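Local coordinates for cysteine hydrolase (Pseudomonas syringae pv. phaseolicola 1448A, PDB 3IRV), which is probably a hydrolase of the isochorismatase family, within the group of cysteine hydrolases, its own substrate not being established, at residues Asn19-Gln31 / Ala60-Ile73. Numbering follows the deposited sequence.
Sequences NPLRTAVIVVDMQ and ARAAQVMVIYLRHI
Val25 grips Met66 O with its N-H and Ile68 N with its C=O, the residues flanking Val67, as parallel pairing of strands 23-28 and 66-72 requires. Val27 repeats the pattern through the buried middle: its N donates to Ile68 O at 2.8 Å, nearly straight at 173°, and Val27 O takes Leu70 N. Beta-branched residues suit such extended backbone and fill both faces of the sheet. On one, Ile26 packs against Leu70 in the conformer given, while Val28 CG2 lies alongside Leu70 CD1. On the other, Val25 CG2, set beside its backbone N (chi1 171°), reaches Ala60 CB at 3.9 Å, where a small methyl lets helix 50-62 come close, and Val27 CB rests against Tyr69 CD1.

Pairing is looser near the start, where Thr23 O and Met66 N are 3.8 Å apart and a water bridges them. Here exposed Gln64, with positive phi, closes the Schellman motif ending helix 50-62, though Val65 CG2 still packs on Pro20 CB. Farther along, Leu70 O accepts a bent bond from Asp29 N and another from a second water, which also joins Val27 O and Met30 N. Gln31 restores firm pairing: its side chain, extended beyond CG, carries the amide to His72, where OE1 accepts from His72 N and NE2 donates to His72 O at 3.0 Å, imitating a strand backbone.

Asp29 OD2 forms a salt bridge with Lys119 and the side chain touches Cys152, consistent with the family's catalytic site; Arg71 pairs with Asp118. In the parallel sheet, strand 23-28 lies between strands 66-72 and 141-147, and strand 115-119 flanks 66-72. Helix 50-62, the crossover of this beta-alpha-beta unit, covers Val25, Val27 and Tyr69; helix 149-162 packs against Val28 and Leu70 on the opposite face, completing a three-layer alpha/beta/alpha sandwich.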
# COMPACT_ATOMS: atom_id res chain seq x y z
N ASN A 19 -4.80 -12.16 21.74
CA ASN A 19 -4.70 -13.55 22.16
C ASN A 19 -3.31 -14.01 21.76
O ASN A 19 -3.03 -14.16 20.56
CB ASN A 19 -5.77 -14.38 21.45
CG ASN A 19 -5.67 -15.87 21.73
OD1 ASN A 19 -4.72 -16.38 22.35
ND2 ASN A 19 -6.68 -16.60 21.26
N PRO A 20 -2.42 -14.23 22.75
CA PRO A 20 -1.02 -14.56 22.40
C PRO A 20 -0.87 -15.77 21.46
O PRO A 20 0.02 -15.75 20.59
CB PRO A 20 -0.38 -14.84 23.76
CG PRO A 20 -1.24 -14.11 24.74
CD PRO A 20 -2.63 -14.21 24.21
N LEU A 21 -1.74 -16.78 21.61
CA LEU A 21 -1.72 -17.98 20.77
C LEU A 21 -2.01 -17.69 19.30
O LEU A 21 -1.64 -18.47 18.41
CB LEU A 21 -2.77 -19.00 21.27
CG LEU A 21 -2.72 -19.51 22.71
CD1 LEU A 21 -3.95 -20.38 23.00
CD2 LEU A 21 -1.43 -20.28 22.96
N ARG A 22 -2.70 -16.57 19.06
CA ARG A 22 -3.12 -16.25 17.71
C ARG A 22 -2.51 -14.93 17.22
O ARG A 22 -3.06 -14.29 16.31
CB ARG A 22 -4.65 -16.19 17.62
CG ARG A 22 -5.34 -17.53 17.95
CD ARG A 22 -6.80 -17.53 17.49
NE ARG A 22 -6.88 -17.55 16.03
CZ ARG A 22 -8.01 -17.49 15.33
NH1 ARG A 22 -9.18 -17.37 15.97
NH2 ARG A 22 -7.97 -17.54 14.01
N THR A 23 -1.36 -14.57 17.79
CA THR A 23 -0.67 -13.32 17.48
C THR A 23 0.77 -13.59 17.04
O THR A 23 1.41 -14.53 17.54
CB THR A 23 -0.67 -12.41 18.73
OG1 THR A 23 -2.02 -12.21 19.14
CG2 THR A 23 -0.05 -11.02 18.47
N ALA A 24 1.28 -12.78 16.11
CA ALA A 24 2.70 -12.81 15.79
C ALA A 24 3.23 -11.39 15.69
O ALA A 24 2.51 -10.49 15.30
CB ALA A 24 2.94 -13.50 14.49
N VAL A 25 4.53 -11.25 15.97
CA VAL A 25 5.23 -9.98 15.74
C VAL A 25 5.99 -10.11 14.45
O VAL A 25 6.67 -11.11 14.22
CB VAL A 25 6.27 -9.70 16.86
CG1 VAL A 25 7.19 -8.50 16.52
CG2 VAL A 25 5.54 -9.51 18.20
N ILE A 26 5.87 -9.09 13.60
CA ILE A 26 6.60 -9.08 12.34
C ILE A 26 7.60 -7.92 12.36
O ILE A 26 7.24 -6.74 12.48
CB ILE A 26 5.68 -8.97 11.12
CG1 ILE A 26 4.60 -10.06 11.17
CG2 ILE A 26 6.50 -9.08 9.83
CD1 ILE A 26 3.59 -9.95 10.05
N VAL A 27 8.89 -8.27 12.26
CA VAL A 27 9.98 -7.28 12.28
C VAL A 27 10.43 -7.06 10.84
O VAL A 27 11.09 -7.93 10.23
CB VAL A 27 11.18 -7.77 13.13
CG1 VAL A 27 12.22 -6.67 13.21
CG2 VAL A 27 10.73 -8.19 14.57
N VAL A 28 10.03 -5.92 10.28
CA VAL A 28 10.23 -5.69 8.85
C VAL A 28 11.61 -5.10 8.53
O VAL A 28 11.90 -3.95 8.92
CB VAL A 28 9.14 -4.75 8.30
CG1 VAL A 28 9.30 -4.57 6.78
CG2 VAL A 28 7.73 -5.26 8.71
N ASP A 29 12.43 -5.89 7.84
CA ASP A 29 13.64 -5.41 7.16
C ASP A 29 14.61 -4.64 8.08
O ASP A 29 15.20 -3.63 7.67
CB ASP A 29 13.25 -4.56 5.94
CG ASP A 29 12.59 -5.39 4.85
OD1 ASP A 29 12.52 -6.63 5.02
OD2 ASP A 29 12.13 -4.79 3.85
N MET A 30 14.79 -5.14 9.30
CA MET A 30 15.82 -4.56 10.18
C MET A 30 17.22 -5.10 9.84
O MET A 30 17.92 -5.71 10.67
CB MET A 30 15.41 -4.64 11.66
CG MET A 30 14.20 -3.72 11.99
SD MET A 30 14.47 -1.93 11.73
CE MET A 30 15.46 -1.60 13.25
N GLN A 31 17.61 -4.80 8.60
CA GLN A 31 18.84 -5.31 7.99
C GLN A 31 19.90 -4.23 8.01
O GLN A 31 19.59 -3.01 8.03
CB GLN A 31 18.55 -5.72 6.54
CG GLN A 31 17.58 -6.90 6.40
CD GLN A 31 17.03 -7.01 5.02
OE1 GLN A 31 15.96 -6.46 4.73
NE2 GLN A 31 17.77 -7.69 4.12
N ALA A 60 7.45 -10.72 23.71
CA ALA A 60 6.79 -11.66 22.82
C ALA A 60 7.29 -13.08 23.08
O ALA A 60 6.49 -14.00 23.28
CB ALA A 60 7.05 -11.25 21.35
N ARG A 61 8.61 -13.25 23.13
CA ARG A 61 9.17 -14.59 23.34
C ARG A 61 8.76 -15.14 24.71
O ARG A 61 8.45 -16.33 24.82
CB ARG A 61 10.68 -14.61 23.14
CG ARG A 61 11.12 -14.20 21.73
CD ARG A 61 12.56 -14.61 21.46
NE ARG A 61 13.07 -13.99 20.24
CZ ARG A 61 13.77 -12.86 20.22
NH1 ARG A 61 14.08 -12.24 21.36
NH2 ARG A 61 14.16 -12.34 19.05
N ALA A 62 8.69 -14.27 25.71
CA ALA A 62 8.27 -14.67 27.07
C ALA A 62 6.81 -15.16 27.10
O ALA A 62 6.44 -16.03 27.90
CB ALA A 62 8.48 -13.52 28.05
N ALA A 63 5.98 -14.60 26.22
CA ALA A 63 4.58 -14.98 26.18
C ALA A 63 4.26 -16.00 25.09
O ALA A 63 3.07 -16.24 24.79
CB ALA A 63 3.72 -13.74 26.01
N GLN A 64 5.30 -16.54 24.46
CA GLN A 64 5.16 -17.53 23.38
C GLN A 64 4.42 -16.93 22.17
O GLN A 64 3.67 -17.62 21.47
CB GLN A 64 4.48 -18.82 23.89
CG GLN A 64 5.42 -19.87 24.49
CD GLN A 64 6.29 -19.33 25.60
OE1 GLN A 64 5.79 -18.78 26.59
NE2 GLN A 64 7.60 -19.49 25.45
N VAL A 65 4.63 -15.63 21.95
CA VAL A 65 4.09 -14.95 20.78
C VAL A 65 5.18 -15.09 19.70
O VAL A 65 6.33 -14.68 19.92
CB VAL A 65 3.80 -13.45 21.06
CG1 VAL A 65 3.52 -12.69 19.76
CG2 VAL A 65 2.61 -13.30 22.02
N MET A 66 4.83 -15.70 18.57
CA MET A 66 5.80 -15.98 17.50
C MET A 66 6.42 -14.70 16.97
O MET A 66 5.73 -13.72 16.77
CB MET A 66 5.14 -16.74 16.34
CG MET A 66 6.07 -17.03 15.12
SD MET A 66 5.38 -18.19 13.88
CE MET A 66 3.74 -17.53 13.85
N VAL A 67 7.75 -14.72 16.80
CA VAL A 67 8.48 -13.61 16.23
C VAL A 67 8.96 -13.99 14.82
O VAL A 67 9.63 -15.01 14.65
CB VAL A 67 9.72 -13.28 17.08
CG1 VAL A 67 10.59 -12.26 16.38
CG2 VAL A 67 9.28 -12.76 18.45
N ILE A 68 8.62 -13.14 13.85
CA ILE A 68 8.98 -13.35 12.44
C ILE A 68 9.77 -12.16 11.94
O ILE A 68 9.32 -11.03 12.06
CB ILE A 68 7.72 -13.48 11.56
CG1 ILE A 68 6.88 -14.67 12.07
CG2 ILE A 68 8.11 -13.64 10.07
CD1 ILE A 68 5.44 -14.76 11.50
N TYR A 69 10.95 -12.40 11.37
CA TYR A 69 11.72 -11.33 10.74
C TYR A 69 11.53 -11.40 9.24
O TYR A 69 11.59 -12.48 8.67
CB TYR A 69 13.21 -11.53 11.01
CG TYR A 69 13.63 -11.39 12.45
CD1 TYR A 69 14.27 -10.22 12.87
CD2 TYR A 69 13.45 -12.45 13.38
CE1 TYR A 69 14.71 -10.07 14.20
CE2 TYR A 69 13.88 -12.30 14.71
CZ TYR A 69 14.51 -11.11 15.11
OH TYR A 69 14.94 -11.02 16.44
N LEU A 70 11.30 -10.26 8.60
CA LEU A 70 11.31 -10.20 7.14
C LEU A 70 12.67 -9.66 6.71
O LEU A 70 13.23 -8.76 7.37
CB LEU A 70 10.26 -9.22 6.62
CG LEU A 70 8.82 -9.54 7.03
CD1 LEU A 70 7.89 -8.55 6.36
CD2 LEU A 70 8.45 -10.99 6.69
N ARG A 71 13.21 -10.20 5.62
CA ARG A 71 14.42 -9.66 5.01
C ARG A 71 14.18 -9.45 3.53
O ARG A 71 13.65 -10.35 2.86
CB ARG A 71 15.60 -10.62 5.19
CG ARG A 71 15.90 -10.97 6.65
CD ARG A 71 17.19 -11.81 6.79
NE ARG A 71 17.11 -13.03 5.96
CZ ARG A 71 18.07 -13.95 5.89
NH1 ARG A 71 19.17 -13.80 6.60
NH2 ARG A 71 17.92 -15.01 5.10
N HIS A 72 14.57 -8.28 3.02
CA HIS A 72 14.49 -8.03 1.60
C HIS A 72 15.80 -8.50 0.98
O HIS A 72 16.86 -7.92 1.24
CB HIS A 72 14.27 -6.54 1.35
CG HIS A 72 13.85 -6.22 -0.06
ND1 HIS A 72 13.46 -4.96 -0.46
CD2 HIS A 72 13.74 -7.01 -1.16
CE1 HIS A 72 13.13 -4.98 -1.74
NE2 HIS A 72 13.29 -6.22 -2.18
N ILE A 73 15.72 -9.59 0.22
CA ILE A 73 16.91 -10.26 -0.31
C ILE A 73 16.57 -10.78 -1.72
O ILE A 73 15.49 -11.40 -1.91
CB ILE A 73 17.31 -11.45 0.57
CG1 ILE A 73 17.77 -10.99 1.97
CG2 ILE A 73 18.48 -12.23 -0.08
CD1 ILE A 73 18.27 -12.12 2.85
O HOH W 1 2.15 -16.91 18.57
O HOH W 2 13.93 -7.98 9.94